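Local coordinates for protein E1 (Kluyveromyces marxianus, PDB 3VX6) that serves as the N-terminal region of Atg7, the E1-like enzyme that activates ATG12 and ATG8 for conjugation in autophagy and cytoplasm-to-vacuole transport, at residues N56-S61 against I140-F145; E119-Y124 against N174-C179; K202-L207 against S212-N217; N217-W222 against Y231-L236. All blocks are in the same frame, centred on the assembly; numbering follows the deposited sequence.

Interaction 1 (N56-S61 against I140-F145); sequences NVLAIS and ICMPSF
The terminal methyl of Met142 meets both Leu58 and Ile60, and through it the edge of a small parallel sheet, strands 16-19 and 59-62, is packed onto strand 135-144 of a mixed sheet. Contact is by methyl groups alone. Met142 CE lies 4.1 Å from Ile60 CD1, the two side chains crossing obliquely, and 4.3 Å from Leu58 CD2. The thioether chain gets there by running straight away from its strand, with CG anti to the backbone N (chi1 -174°), before turning at chi3 (-95°), which carries CE toward the two aliphatic side chains. All the touching side chains are buried. The arrangement is a good example of two separate sheets that meet through side chains and not by shared strand pairing. Further out, backbone hydrogen bonds tie Leu58 and Ile60 to Gln16, and Ile60 also to Phe18, fixing how 56-61 is presented, while Ile60 rests on Phe123 of the strand next to 135-144. Near the other end of 140-145 the side-chain amide of Asn217 fastens the backbone twice: ND2 bonds Pro143 O, and OD1 bonds Phe145 N.

Interaction 2 (E119-Y124 against N174-C179); sequences EIISFY and NVIIAC
Ile120 and Ile121 meet Ile176 and Ile177 in a contact made wholly of aliphatic side chains. Ile177 is the point of convergence. Its CD1 lies 3.6 Å from Ile121 CD1 and 4.1 Å from Ile121 CG1, two side chains that cross at a slant, while Ile120 CD1 reaches the same Ile177 CD1 at 4.2 Å, there crossing at about a right angle. For Ile120 that approach depends on CG1 standing between the backbone N and the carbonyl carbon (chi1 67°), since the bond leaving its CA does not itself aim at 174-179. Ile121 and Ile176 point at each other tip to tip, although the modelled gap between their CD1 methyls is doubtful. The four isoleucines bridge two mixed sheets: 119-124 leads into strand 123-130 of one, 174-179 into strand 177-181 of the other, and Phe201 from the adjoining strand 198-202 lies against Ile121, Ile176 and Ile177. Polar bonds are left to the surroundings. Asn118 ND2 bonds Ile177 O, Lys202 NZ bonds Val175 O, and the amide ND2 of Asn217 takes Ile120 O.

Interaction 3 (K202-L207 against S212-N217); sequences KDFSHL and SAVTKN
Asp203 grips Ser212 through a single carboxylate oxygen, which accepts from both the backbone and the side chain of the serine. Ser212 N bonds OD2 of Asp203 at 3.0 Å, almost straight at 173° and on the syn lone pair, whereas Ser212 OG, 2.9 Å from Asp203 OD2, comes in close to the line of the C-O bond. The hydroxyl can share the oxygen with its own amide because it stands between the backbone N and the carbonyl carbon (chi1 38°). The other oxygen, OD1, forms a salt bridge with Arg237, so the two oxygens of the buried carboxylate have different partners. Were Asp203 an alanine, Ser212 would probably lose the acceptor for its amide and hydroxyl alike, and the guanidinium of Arg237 would be left without this charge partner. Packing closes round the same serine: Phe204 CB lies 3.5 Å from Ser212 CB, and Ser205 CB 3.6 Å from Ser212 N. Ser205 OG accepts from Leu207 N in an ST turn and is also bonded to Ile210 O.

Looser, though still buried, is the meeting of the Phe204 ring with Val214, where CD2 lies 4.2 Å from Val214 CG1, obliquely to the ring. Beyond it Ala213 points away from 202-207 and, like Lys216, is partly exposed. Ser212 O looks to its own segment, accepting from Thr215 N and, at 2.8 Å, from Thr215 OG1 across a type I beta turn. These bonds draw together the loop that leads from strand 198-202 into helix 215-225, the first connection of a beta-alpha-beta unit.

Interaction 4 (N217-W222 against Y231-L236); sequences NILTVW and YTICFL
Trp222 and Tyr231 form a T-shaped aromatic pair, with Ile233 filling the flank beside them; these three residues have the most surface buried where helix 217-222 lies on strand 231-236. The edge of the tyrosine ring is turned to the face of the indole. Tyr231 CD1 stands 3.5 Å from Trp222 CD2, the centroids of the tyrosine and of the five-membered indole ring are 5.0 Å apart, and their planes meet at 64°. The tryptophan side chain, its CG trans to N (chi1 -164°), lays its six-membered ring along the strand, where the rim faces the carbonyl oxygen of Thr232 near the ring plane and CZ3 comes 3.8 Å from Ile233 CG1. Farther along, Ile233 CD1 touches two helix residues, Ile218 CG2 at 3.7 Å and Leu219 CD2 at 3.8 Å. Leu219 CD2 also lies 4.0 Å from Tyr231 CB, which links the aliphatic cluster to the aromatic pair.

Both aromatic residues have their polar ends tethered elsewhere: Trp222 NE1 to Leu193 O, and Tyr231 OH to Ser226 O and Arg228 N. Replacing Trp222 with an alanine would probably open a gap beside Ile233, take away the face that the Tyr231 edge packs on, and leave Leu193 O without its indole donor. Helix and strand run roughly antiparallel, at 144° and 9.9 Å between axes, as the second half of the beta-alpha-beta unit begun by strand 198-202. The chemistry implies an apolar interface of one edge-to-face pair and aliphatic contacts, with no hydrogen bond between the two segments.

The four contacts lie close together in the interior, from interaction 1, about 5 Å from the chain centre, to interaction 4, about 13 Å from it, centre to centre. Interactions 1 and 2 interleave along the chain and meet on neighbouring strands 123-130 and 135-144 of one mixed sheet; interactions 3 and 4 follow in series, share Asn217 and both use helix 215-225. Interactions 2 and 4 both reach the second mixed sheet, through strands 177-181 and 231-236. Interaction 3 stands between, its centre 9 to 10 Å from those of the others, and its loop pairs by backbone with 56-61. The arrangement is consistent with the two mixed sheets and the small parallel one packing as a single unit.

Interaction 1 (N56-S61 against I140-F145)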
loop_
_atom_site.group_PDB
_atom_site.type_symbol
_atom_site.label_atom_id
_atom_site.label_comp_id
_atom_site.label_asym_id
_atom_site.label_seq_id
_atom_site.Cartn_x
_atom_site.Cartn_y
_atom_site.Cartn_z
ATOM N N ASN A 56 7.574 -4.967 -12.164
ATOM C CA ASN A 56 6.187 -5.400 -12.019
ATOM C C ASN A 56 5.390 -4.972 -10.800
ATOM O O ASN A 56 4.203 -5.279 -10.713
ATOM C CB ASN A 56 6.119 -6.925 -12.123
ATOM C CG ASN A 56 6.592 -7.422 -13.454
ATOM O OD1 ASN A 56 6.033 -7.050 -14.492
ATOM N ND2 ASN A 56 7.633 -8.254 -13.447
ATOM N N VAL A 57 6.021 -4.313 -9.840
ATOM C CA VAL A 57 5.271 -3.869 -8.684
ATOM C C VAL A 57 5.248 -2.357 -8.699
ATOM O O VAL A 57 6.126 -1.715 -9.287
ATOM C CB VAL A 57 5.871 -4.370 -7.343
ATOM C CG1 VAL A 57 5.739 -5.872 -7.253
ATOM C CG2 VAL A 57 7.321 -3.945 -7.212
ATOM N N LEU A 58 4.223 -1.788 -8.074
ATOM C CA LEU A 58 4.100 -0.349 -8.019
ATOM C C LEU A 58 5.443 0.156 -7.570
ATOM O O LEU A 58 6.099 -0.455 -6.722
ATOM C CB LEU A 58 3.044 0.067 -7.001
ATOM C CG LEU A 58 2.996 1.571 -6.749
ATOM C CD1 LEU A 58 2.461 2.264 -7.989
ATOM C CD2 LEU A 58 2.131 1.868 -5.544
ATOM N N ALA A 59 5.870 1.263 -8.153
ATOM C CA ALA A 59 7.142 1.827 -7.768
ATOM C C ALA A 59 6.837 2.990 -6.882
ATOM O O ALA A 59 6.155 3.935 -7.295
ATOM C CB ALA A 59 7.916 2.301 -8.983
ATOM N N ILE A 60 7.297 2.897 -5.643
ATOM C CA ILE A 60 7.127 3.994 -4.715
ATOM C C ILE A 60 8.414 4.771 -4.968
ATOM O O ILE A 60 9.485 4.385 -4.496
ATOM C CB ILE A 60 7.079 3.520 -3.226
ATOM C CG1 ILE A 60 5.749 2.810 -2.935
ATOM C CG2 ILE A 60 7.285 4.709 -2.284
ATOM C CD1 ILE A 60 4.529 3.682 -3.080
ATOM N N SER A 61 8.321 5.827 -5.767
ATOM C CA SER A 61 9.497 6.637 -6.045
ATOM C C SER A 61 9.507 7.857 -5.144
ATOM O O SER A 61 8.736 8.802 -5.313
ATOM C CB SER A 61 9.550 7.043 -7.513
ATOM O OG SER A 61 10.174 6.024 -8.267
ATOM N N ILE A 140 11.095 0.599 4.324
ATOM C CA ILE A 140 9.747 0.947 3.931
ATOM C C ILE A 140 8.871 -0.283 4.017
ATOM O O ILE A 140 9.345 -1.410 3.841
ATOM C CB ILE A 140 9.702 1.493 2.497
ATOM C CG1 ILE A 140 10.633 2.701 2.377
ATOM C CG2 ILE A 140 8.279 1.889 2.138
ATOM C CD1 ILE A 140 10.670 3.335 0.995
ATOM N N CYS A 141 7.597 -0.056 4.325
ATOM C CA CYS A 141 6.624 -1.131 4.412
ATOM C C CYS A 141 5.284 -0.583 3.965
ATOM O O CYS A 141 4.983 0.593 4.148
ATOM C CB CYS A 141 6.500 -1.670 5.840
ATOM S SG CYS A 141 5.466 -0.693 6.968
ATOM N N MET A 142 4.503 -1.435 3.327
ATOM C CA MET A 142 3.166 -1.067 2.901
ATOM C C MET A 142 2.375 -2.156 3.612
ATOM O O MET A 142 2.301 -3.283 3.134
ATOM C CB MET A 142 3.034 -1.185 1.387
ATOM C CG MET A 142 1.708 -0.690 0.865
ATOM S SD MET A 142 1.667 -0.799 -0.896
ATOM C CE MET A 142 2.156 0.847 -1.400
ATOM N N PRO A 143 1.800 -1.836 4.783
ATOM C CA PRO A 143 1.039 -2.806 5.556
ATOM C C PRO A 143 0.038 -3.621 4.785
ATOM O O PRO A 143 -0.803 -3.106 4.050
ATOM C CB PRO A 143 0.399 -1.956 6.643
ATOM C CG PRO A 143 1.396 -0.915 6.848
ATOM C CD PRO A 143 1.702 -0.522 5.423
ATOM N N SER A 144 0.186 -4.923 4.972
ATOM C CA SER A 144 -0.644 -5.940 4.365
ATOM C C SER A 144 -1.137 -6.769 5.549
ATOM O O SER A 144 -0.398 -7.572 6.116
ATOM C CB SER A 144 0.198 -6.795 3.420
ATOM O OG SER A 144 -0.481 -7.995 3.104
ATOM N N PHE A 145 -2.384 -6.554 5.938
ATOM C CA PHE A 145 -2.938 -7.281 7.064
ATOM C C PHE A 145 -3.962 -8.309 6.641
ATOM O O PHE A 145 -4.487 -8.273 5.528
ATOM C CB PHE A 145 -3.587 -6.316 8.038
ATOM C CG PHE A 145 -4.545 -5.374 7.388
ATOM C CD1 PHE A 145 -4.095 -4.183 6.821
ATOM C CD2 PHE A 145 -5.905 -5.673 7.337
ATOM C CE1 PHE A 145 -4.989 -3.306 6.219
ATOM C CE2 PHE A 145 -6.800 -4.808 6.740
ATOM C CZ PHE A 145 -6.348 -3.622 6.180
#

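Interaction 2 (E119-Y124 against N174-C179)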
loop_
_atom_site.group_PDB
_atom_site.type_symbol
_atom_site.label_atom_id
_atom_site.label_comp_id
_atom_site.label_asym_id
_atom_site.label_seq_id
_atom_site.Cartn_x
_atom_site.Cartn_y
_atom_site.Cartn_z
ATOM N N GLU A 119 -8.558 3.761 1.823
ATOM C CA GLU A 119 -7.766 4.085 2.999
ATOM C C GLU A 119 -6.949 2.957 3.580
ATOM O O GLU A 119 -6.069 3.199 4.407
ATOM C CB GLU A 119 -8.654 4.656 4.097
ATOM C CG GLU A 119 -9.303 5.959 3.731
ATOM C CD GLU A 119 -9.996 6.596 4.911
ATOM O OE1 GLU A 119 -10.918 7.399 4.675
ATOM O OE2 GLU A 119 -9.613 6.307 6.074
ATOM N N ILE A 120 -7.228 1.728 3.171
ATOM C CA ILE A 120 -6.485 0.591 3.702
ATOM C C ILE A 120 -5.102 0.490 3.077
ATOM O O ILE A 120 -4.257 -0.282 3.539
ATOM C CB ILE A 120 -7.218 -0.719 3.447
ATOM C CG1 ILE A 120 -7.245 -0.996 1.944
ATOM C CG2 ILE A 120 -8.611 -0.644 4.043
ATOM C CD1 ILE A 120 -8.060 -2.169 1.554
ATOM N N ILE A 121 -4.876 1.281 2.032
ATOM C CA ILE A 121 -3.600 1.282 1.329
ATOM C C ILE A 121 -2.735 2.469 1.688
ATOM O O ILE A 121 -3.156 3.613 1.559
ATOM C CB ILE A 121 -3.796 1.292 -0.204
ATOM C CG1 ILE A 121 -4.330 -0.063 -0.660
ATOM C CG2 ILE A 121 -2.472 1.631 -0.903
ATOM C CD1 ILE A 121 -4.508 -0.164 -2.142
ATOM N N SER A 122 -1.519 2.180 2.128
ATOM C CA SER A 122 -0.575 3.221 2.487
ATOM C C SER A 122 0.831 2.646 2.625
ATOM O O SER A 122 1.034 1.439 2.579
ATOM C CB SER A 122 -0.996 3.867 3.800
ATOM O OG SER A 122 -0.224 5.017 4.053
ATOM N N PHE A 123 1.817 3.516 2.755
ATOM C CA PHE A 123 3.164 3.033 2.955
ATOM C C PHE A 123 3.757 3.821 4.097
ATOM O O PHE A 123 3.456 4.997 4.285
ATOM C CB PHE A 123 4.024 3.162 1.704
ATOM C CG PHE A 123 4.291 4.564 1.284
ATOM C CD1 PHE A 123 3.317 5.303 0.625
ATOM C CD2 PHE A 123 5.551 5.125 1.475
ATOM C CE1 PHE A 123 3.596 6.581 0.152
ATOM C CE2 PHE A 123 5.844 6.398 1.009
ATOM C CZ PHE A 123 4.870 7.129 0.345
ATOM N N TYR A 124 4.583 3.134 4.867
ATOM C CA TYR A 124 5.234 3.684 6.034
ATOM C C TYR A 124 6.726 3.404 5.900
ATOM O O TYR A 124 7.148 2.318 5.484
ATOM C CB TYR A 124 4.676 3.003 7.281
ATOM C CG TYR A 124 3.173 3.137 7.421
ATOM C CD1 TYR A 124 2.615 4.172 8.177
ATOM C CD2 TYR A 124 2.302 2.237 6.783
ATOM C CE1 TYR A 124 1.230 4.310 8.302
ATOM C CE2 TYR A 124 0.909 2.368 6.897
ATOM C CZ TYR A 124 0.381 3.410 7.665
ATOM O OH TYR A 124 -0.983 3.566 7.819
ATOM N N ASN A 174 -9.907 9.356 -9.781
ATOM C CA ASN A 174 -8.659 9.550 -9.077
ATOM C C ASN A 174 -8.455 8.496 -7.974
ATOM O O ASN A 174 -7.454 8.529 -7.260
ATOM C CB ASN A 174 -8.649 10.960 -8.470
ATOM C CG ASN A 174 -7.251 11.523 -8.315
ATOM O OD1 ASN A 174 -7.032 12.468 -7.557
ATOM N ND2 ASN A 174 -6.294 10.952 -9.042
ATOM N N VAL A 175 -9.389 7.558 -7.835
ATOM C CA VAL A 175 -9.265 6.535 -6.796
ATOM C C VAL A 175 -8.586 5.291 -7.308
ATOM O O VAL A 175 -8.652 4.990 -8.498
ATOM C CB VAL A 175 -10.630 6.129 -6.215
ATOM C CG1 VAL A 175 -11.289 7.336 -5.576
ATOM C CG2 VAL A 175 -11.504 5.551 -7.302
ATOM N N ILE A 176 -7.928 4.571 -6.401
ATOM C CA ILE A 176 -7.230 3.348 -6.767
ATOM C C ILE A 176 -8.073 2.128 -6.382
ATOM O O ILE A 176 -7.839 1.013 -6.848
ATOM C CB ILE A 176 -5.769 3.338 -6.159
ATOM C CG1 ILE A 176 -5.326 1.929 -5.795
ATOM C CG2 ILE A 176 -5.693 4.234 -4.947
ATOM C CD1 ILE A 176 -5.678 1.560 -4.402
ATOM N N ILE A 177 -9.080 2.363 -5.551
ATOM C CA ILE A 177 -10.006 1.321 -5.127
ATOM C C ILE A 177 -11.433 1.885 -5.149
ATOM O O ILE A 177 -11.692 2.993 -4.672
ATOM C CB ILE A 177 -9.728 0.819 -3.695
ATOM C CG1 ILE A 177 -8.399 0.075 -3.624
ATOM C CG2 ILE A 177 -10.841 -0.143 -3.270
ATOM C CD1 ILE A 177 -8.082 -0.446 -2.229
ATOM N N ALA A 178 -12.351 1.130 -5.727
ATOM C CA ALA A 178 -13.742 1.547 -5.793
ATOM C C ALA A 178 -14.583 0.280 -5.766
ATOM O O ALA A 178 -14.055 -0.823 -5.601
ATOM C CB ALA A 178 -14.004 2.339 -7.078
ATOM N N CYS A 179 -15.889 0.428 -5.896
ATOM C CA CYS A 179 -16.739 -0.739 -5.919
ATOM C C CYS A 179 -17.769 -0.515 -7.000
ATOM O O CYS A 179 -17.829 0.557 -7.600
ATOM C CB CYS A 179 -17.407 -0.975 -4.559
ATOM S SG CYS A 179 -18.706 0.185 -4.089
#

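Interaction 3 (K202-L207 against S212-N217)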
loop_
_atom_site.group_PDB
_atom_site.type_symbol
_atom_site.label_atom_id
_atom_site.label_comp_id
_atom_site.label_asym_id
_atom_site.label_seq_id
_atom_site.Cartn_x
_atom_site.Cartn_y
_atom_site.Cartn_z
ATOM N N LYS A 202 -6.996 -0.627 -8.532
ATOM C CA LYS A 202 -5.919 -0.349 -9.468
ATOM C C LYS A 202 -4.735 -1.005 -8.776
ATOM O O LYS A 202 -4.055 -0.416 -7.937
ATOM C CB LYS A 202 -5.726 1.156 -9.640
ATOM C CG LYS A 202 -6.720 1.739 -10.637
ATOM C CD LYS A 202 -7.179 3.158 -10.300
ATOM C CE LYS A 202 -8.143 3.653 -11.365
ATOM N NZ LYS A 202 -8.584 5.053 -11.155
ATOM N N ASP A 203 -4.543 -2.269 -9.121
ATOM C CA ASP A 203 -3.504 -3.114 -8.562
ATOM C C ASP A 203 -2.088 -2.531 -8.554
ATOM O O ASP A 203 -1.668 -1.845 -9.490
ATOM C CB ASP A 203 -3.523 -4.436 -9.312
ATOM C CG ASP A 203 -2.978 -5.575 -8.497
ATOM O OD1 ASP A 203 -2.970 -6.701 -9.029
ATOM O OD2 ASP A 203 -2.561 -5.358 -7.339
ATOM N N PHE A 204 -1.358 -2.811 -7.479
ATOM C CA PHE A 204 0.016 -2.351 -7.341
ATOM C C PHE A 204 0.938 -3.410 -7.869
ATOM O O PHE A 204 2.140 -3.376 -7.655
ATOM C CB PHE A 204 0.352 -2.073 -5.884
ATOM C CG PHE A 204 -0.335 -0.874 -5.335
ATOM C CD1 PHE A 204 -1.072 -0.044 -6.166
ATOM C CD2 PHE A 204 -0.241 -0.569 -3.993
ATOM C CE1 PHE A 204 -1.708 1.074 -5.666
ATOM C CE2 PHE A 204 -0.867 0.545 -3.478
ATOM C CZ PHE A 204 -1.606 1.372 -4.316
ATOM N N SER A 205 0.368 -4.385 -8.547
ATOM C CA SER A 205 1.198 -5.418 -9.108
ATOM C C SER A 205 0.783 -5.553 -10.554
ATOM O O SER A 205 -0.389 -5.395 -10.879
ATOM C CB SER A 205 1.000 -6.743 -8.365
ATOM O OG SER A 205 1.840 -7.758 -8.897
ATOM N N HIS A 206 1.763 -5.795 -11.414
ATOM C CA HIS A 206 1.526 -6.004 -12.831
ATOM C C HIS A 206 1.873 -7.456 -13.077
ATOM O O HIS A 206 1.900 -7.912 -14.224
ATOM C CB HIS A 206 2.427 -5.127 -13.693
ATOM C CG HIS A 206 1.866 -3.771 -13.965
ATOM N ND1 HIS A 206 2.517 -2.846 -14.753
ATOM C CD2 HIS A 206 0.733 -3.172 -13.533
ATOM C CE1 HIS A 206 1.809 -1.732 -14.789
ATOM N NE2 HIS A 206 0.722 -1.902 -14.056
ATOM N N LEU A 207 2.167 -8.169 -11.991
ATOM C CA LEU A 207 2.477 -9.588 -12.069
ATOM C C LEU A 207 1.210 -10.298 -12.520
ATOM O O LEU A 207 0.117 -9.985 -12.052
ATOM C CB LEU A 207 2.924 -10.122 -10.708
ATOM C CG LEU A 207 4.370 -9.796 -10.330
ATOM C CD1 LEU A 207 4.693 -10.427 -8.995
ATOM C CD2 LEU A 207 5.329 -10.321 -11.404
ATOM N N SER A 212 -1.102 -7.257 -5.547
ATOM C CA SER A 212 -0.185 -6.831 -4.513
ATOM C C SER A 212 -0.683 -7.338 -3.160
ATOM O O SER A 212 -1.887 -7.499 -2.952
ATOM C CB SER A 212 -0.072 -5.306 -4.528
ATOM O OG SER A 212 -1.330 -4.714 -4.799
ATOM N N ALA A 213 0.252 -7.610 -2.254
ATOM C CA ALA A 213 -0.081 -8.094 -0.922
ATOM C C ALA A 213 -1.105 -7.181 -0.249
ATOM O O ALA A 213 -1.721 -7.540 0.752
ATOM C CB ALA A 213 1.197 -8.180 -0.069
ATOM N N VAL A 214 -1.288 -5.997 -0.809
ATOM C CA VAL A 214 -2.219 -5.020 -0.244
ATOM C C VAL A 214 -3.689 -5.414 -0.452
ATOM O O VAL A 214 -4.595 -4.864 0.169
ATOM C CB VAL A 214 -1.936 -3.624 -0.835
ATOM C CG1 VAL A 214 -2.745 -3.414 -2.103
ATOM C CG2 VAL A 214 -2.185 -2.570 0.208
ATOM N N THR A 215 -3.913 -6.383 -1.331
ATOM C CA THR A 215 -5.254 -6.893 -1.594
ATOM C C THR A 215 -5.884 -7.521 -0.338
ATOM O O THR A 215 -7.117 -7.578 -0.193
ATOM C CB THR A 215 -5.230 -7.982 -2.684
ATOM O OG1 THR A 215 -4.549 -7.499 -3.849
ATOM C CG2 THR A 215 -6.651 -8.382 -3.072
ATOM N N LYS A 216 -5.030 -8.011 0.554
ATOM C CA LYS A 216 -5.486 -8.632 1.779
ATOM C C LYS A 216 -6.264 -7.654 2.601
ATOM O O LYS A 216 -7.213 -8.021 3.284
ATOM C CB LYS A 216 -4.294 -9.113 2.580
ATOM C CG LYS A 216 -3.598 -10.348 2.011
ATOM C CD LYS A 216 -2.406 -10.754 2.893
ATOM C CE LYS A 216 -1.723 -11.986 2.338
ATOM N NZ LYS A 216 -0.274 -11.834 2.701
ATOM N N ASN A 217 -5.791 -6.416 2.569
ATOM C CA ASN A 217 -6.438 -5.315 3.252
ATOM C C ASN A 217 -7.900 -5.293 2.772
ATOM O O ASN A 217 -8.829 -5.463 3.563
ATOM C CB ASN A 217 -5.730 -4.008 2.875
ATOM C CG ASN A 217 -4.252 -4.029 3.217
ATOM O OD1 ASN A 217 -3.667 -5.096 3.432
ATOM N ND2 ASN A 217 -3.640 -2.855 3.269
#

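Interaction 4 (N217-W222 against Y231-L236)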
loop_
_atom_site.group_PDB
_atom_site.type_symbol
_atom_site.label_atom_id
_atom_site.label_comp_id
_atom_site.label_asym_id
_atom_site.label_seq_id
_atom_site.Cartn_x
_atom_site.Cartn_y
_atom_site.Cartn_z
ATOM N N ASN A 217 -5.791 -6.416 2.569
ATOM C CA ASN A 217 -6.438 -5.315 3.252
ATOM C C ASN A 217 -7.900 -5.293 2.772
ATOM O O ASN A 217 -8.829 -5.463 3.563
ATOM C CB ASN A 217 -5.730 -4.008 2.875
ATOM C CG ASN A 217 -4.252 -4.029 3.217
ATOM O OD1 ASN A 217 -3.667 -5.096 3.432
ATOM N ND2 ASN A 217 -3.640 -2.855 3.269
ATOM N N ILE A 218 -8.095 -5.114 1.467
ATOM C CA ILE A 218 -9.440 -5.072 0.906
ATOM C C ILE A 218 -10.256 -6.254 1.420
ATOM O O ILE A 218 -11.320 -6.076 2.026
ATOM C CB ILE A 218 -9.403 -5.099 -0.641
ATOM C CG1 ILE A 218 -8.590 -3.898 -1.158
ATOM C CG2 ILE A 218 -10.828 -5.116 -1.191
ATOM C CD1 ILE A 218 -8.272 -3.930 -2.642
ATOM N N LEU A 219 -9.736 -7.457 1.208
ATOM C CA LEU A 219 -10.419 -8.654 1.668
ATOM C C LEU A 219 -10.755 -8.599 3.144
ATOM O O LEU A 219 -11.896 -8.766 3.537
ATOM C CB LEU A 219 -9.565 -9.880 1.393
ATOM C CG LEU A 219 -9.444 -10.124 -0.101
ATOM C CD1 LEU A 219 -8.347 -11.126 -0.384
ATOM C CD2 LEU A 219 -10.788 -10.605 -0.618
ATOM N N THR A 220 -9.753 -8.361 3.969
ATOM C CA THR A 220 -9.979 -8.313 5.398
ATOM C C THR A 220 -11.063 -7.297 5.777
ATOM O O THR A 220 -11.947 -7.575 6.591
ATOM C CB THR A 220 -8.661 -7.988 6.122
ATOM O OG1 THR A 220 -7.721 -9.036 5.876
ATOM C CG2 THR A 220 -8.883 -7.851 7.616
ATOM N N VAL A 221 -11.013 -6.116 5.186
ATOM C CA VAL A 221 -12.007 -5.126 5.543
ATOM C C VAL A 221 -13.383 -5.470 4.998
ATOM O O VAL A 221 -14.369 -5.531 5.727
ATOM C CB VAL A 221 -11.606 -3.749 5.051
ATOM C CG1 VAL A 221 -12.711 -2.770 5.361
ATOM C CG2 VAL A 221 -10.295 -3.337 5.708
ATOM N N TRP A 222 -13.449 -5.685 3.703
ATOM C CA TRP A 222 -14.700 -6.022 3.080
ATOM C C TRP A 222 -15.362 -7.211 3.808
ATOM O O TRP A 222 -16.585 -7.260 3.948
ATOM C CB TRP A 222 -14.418 -6.352 1.626
ATOM C CG TRP A 222 -15.593 -6.356 0.757
ATOM C CD1 TRP A 222 -16.880 -6.017 1.087
ATOM C CD2 TRP A 222 -15.612 -6.739 -0.612
ATOM N NE1 TRP A 222 -17.698 -6.173 -0.005
ATOM C CE2 TRP A 222 -16.942 -6.616 -1.064
ATOM C CE3 TRP A 222 -14.630 -7.174 -1.507
ATOM C CZ2 TRP A 222 -17.315 -6.920 -2.367
ATOM C CZ3 TRP A 222 -15.000 -7.476 -2.800
ATOM C CH2 TRP A 222 -16.330 -7.347 -3.221
ATOM N N TYR A 231 -15.939 -12.835 -2.316
ATOM C CA TYR A 231 -15.655 -11.420 -2.547
ATOM C C TYR A 231 -15.043 -11.272 -3.922
ATOM O O TYR A 231 -14.080 -11.955 -4.252
ATOM C CB TYR A 231 -14.667 -10.907 -1.522
ATOM C CG TYR A 231 -15.165 -11.050 -0.125
ATOM C CD1 TYR A 231 -15.925 -10.050 0.463
ATOM C CD2 TYR A 231 -14.923 -12.216 0.600
ATOM C CE1 TYR A 231 -16.435 -10.207 1.738
ATOM C CE2 TYR A 231 -15.437 -12.378 1.878
ATOM C CZ TYR A 231 -16.188 -11.377 2.434
ATOM O OH TYR A 231 -16.732 -11.547 3.674
ATOM N N THR A 232 -15.594 -10.373 -4.724
ATOM C CA THR A 232 -15.081 -10.176 -6.067
ATOM C C THR A 232 -14.306 -8.887 -6.175
ATOM O O THR A 232 -14.777 -7.842 -5.753
ATOM C CB THR A 232 -16.216 -10.154 -7.090
ATOM O OG1 THR A 232 -16.834 -11.449 -7.140
ATOM C CG2 THR A 232 -15.674 -9.781 -8.458
ATOM N N ILE A 233 -13.117 -8.959 -6.757
ATOM C CA ILE A 233 -12.286 -7.776 -6.902
ATOM C C ILE A 233 -11.709 -7.644 -8.296
ATOM O O ILE A 233 -11.087 -8.574 -8.809
ATOM C CB ILE A 233 -11.121 -7.802 -5.911
ATOM C CG1 ILE A 233 -11.663 -7.859 -4.480
ATOM C CG2 ILE A 233 -10.229 -6.587 -6.136
ATOM C CD1 ILE A 233 -10.606 -8.104 -3.438
ATOM N N CYS A 234 -11.922 -6.484 -8.909
ATOM C CA CYS A 234 -11.389 -6.208 -10.240
ATOM C C CYS A 234 -10.006 -5.588 -10.080
ATOM O O CYS A 234 -9.854 -4.556 -9.434
ATOM C CB CYS A 234 -12.295 -5.228 -10.989
ATOM S SG CYS A 234 -13.931 -5.858 -11.317
ATOM N N PHE A 235 -9.001 -6.219 -10.663
ATOM C CA PHE A 235 -7.638 -5.718 -10.570
ATOM C C PHE A 235 -7.244 -5.061 -11.876
ATOM O O PHE A 235 -6.904 -5.734 -12.845
ATOM C CB PHE A 235 -6.696 -6.870 -10.229
ATOM C CG PHE A 235 -6.974 -7.491 -8.884
ATOM C CD1 PHE A 235 -6.657 -6.810 -7.708
ATOM C CD2 PHE A 235 -7.589 -8.739 -8.787
ATOM C CE1 PHE A 235 -6.946 -7.366 -6.456
ATOM C CE2 PHE A 235 -7.881 -9.301 -7.537
ATOM C CZ PHE A 235 -7.561 -8.613 -6.372
ATOM N N LEU A 236 -7.307 -3.739 -11.909
ATOM C CA LEU A 236 -6.966 -3.018 -13.122
ATOM C C LEU A 236 -5.486 -2.705 -13.249
ATOM O O LEU A 236 -4.833 -2.277 -12.297
ATOM C CB LEU A 236 -7.786 -1.733 -13.230
ATOM C CG LEU A 236 -9.270 -2.009 -13.462
ATOM C CD1 LEU A 236 -9.913 -2.442 -12.152
ATOM C CD2 LEU A 236 -9.950 -0.764 -14.000
#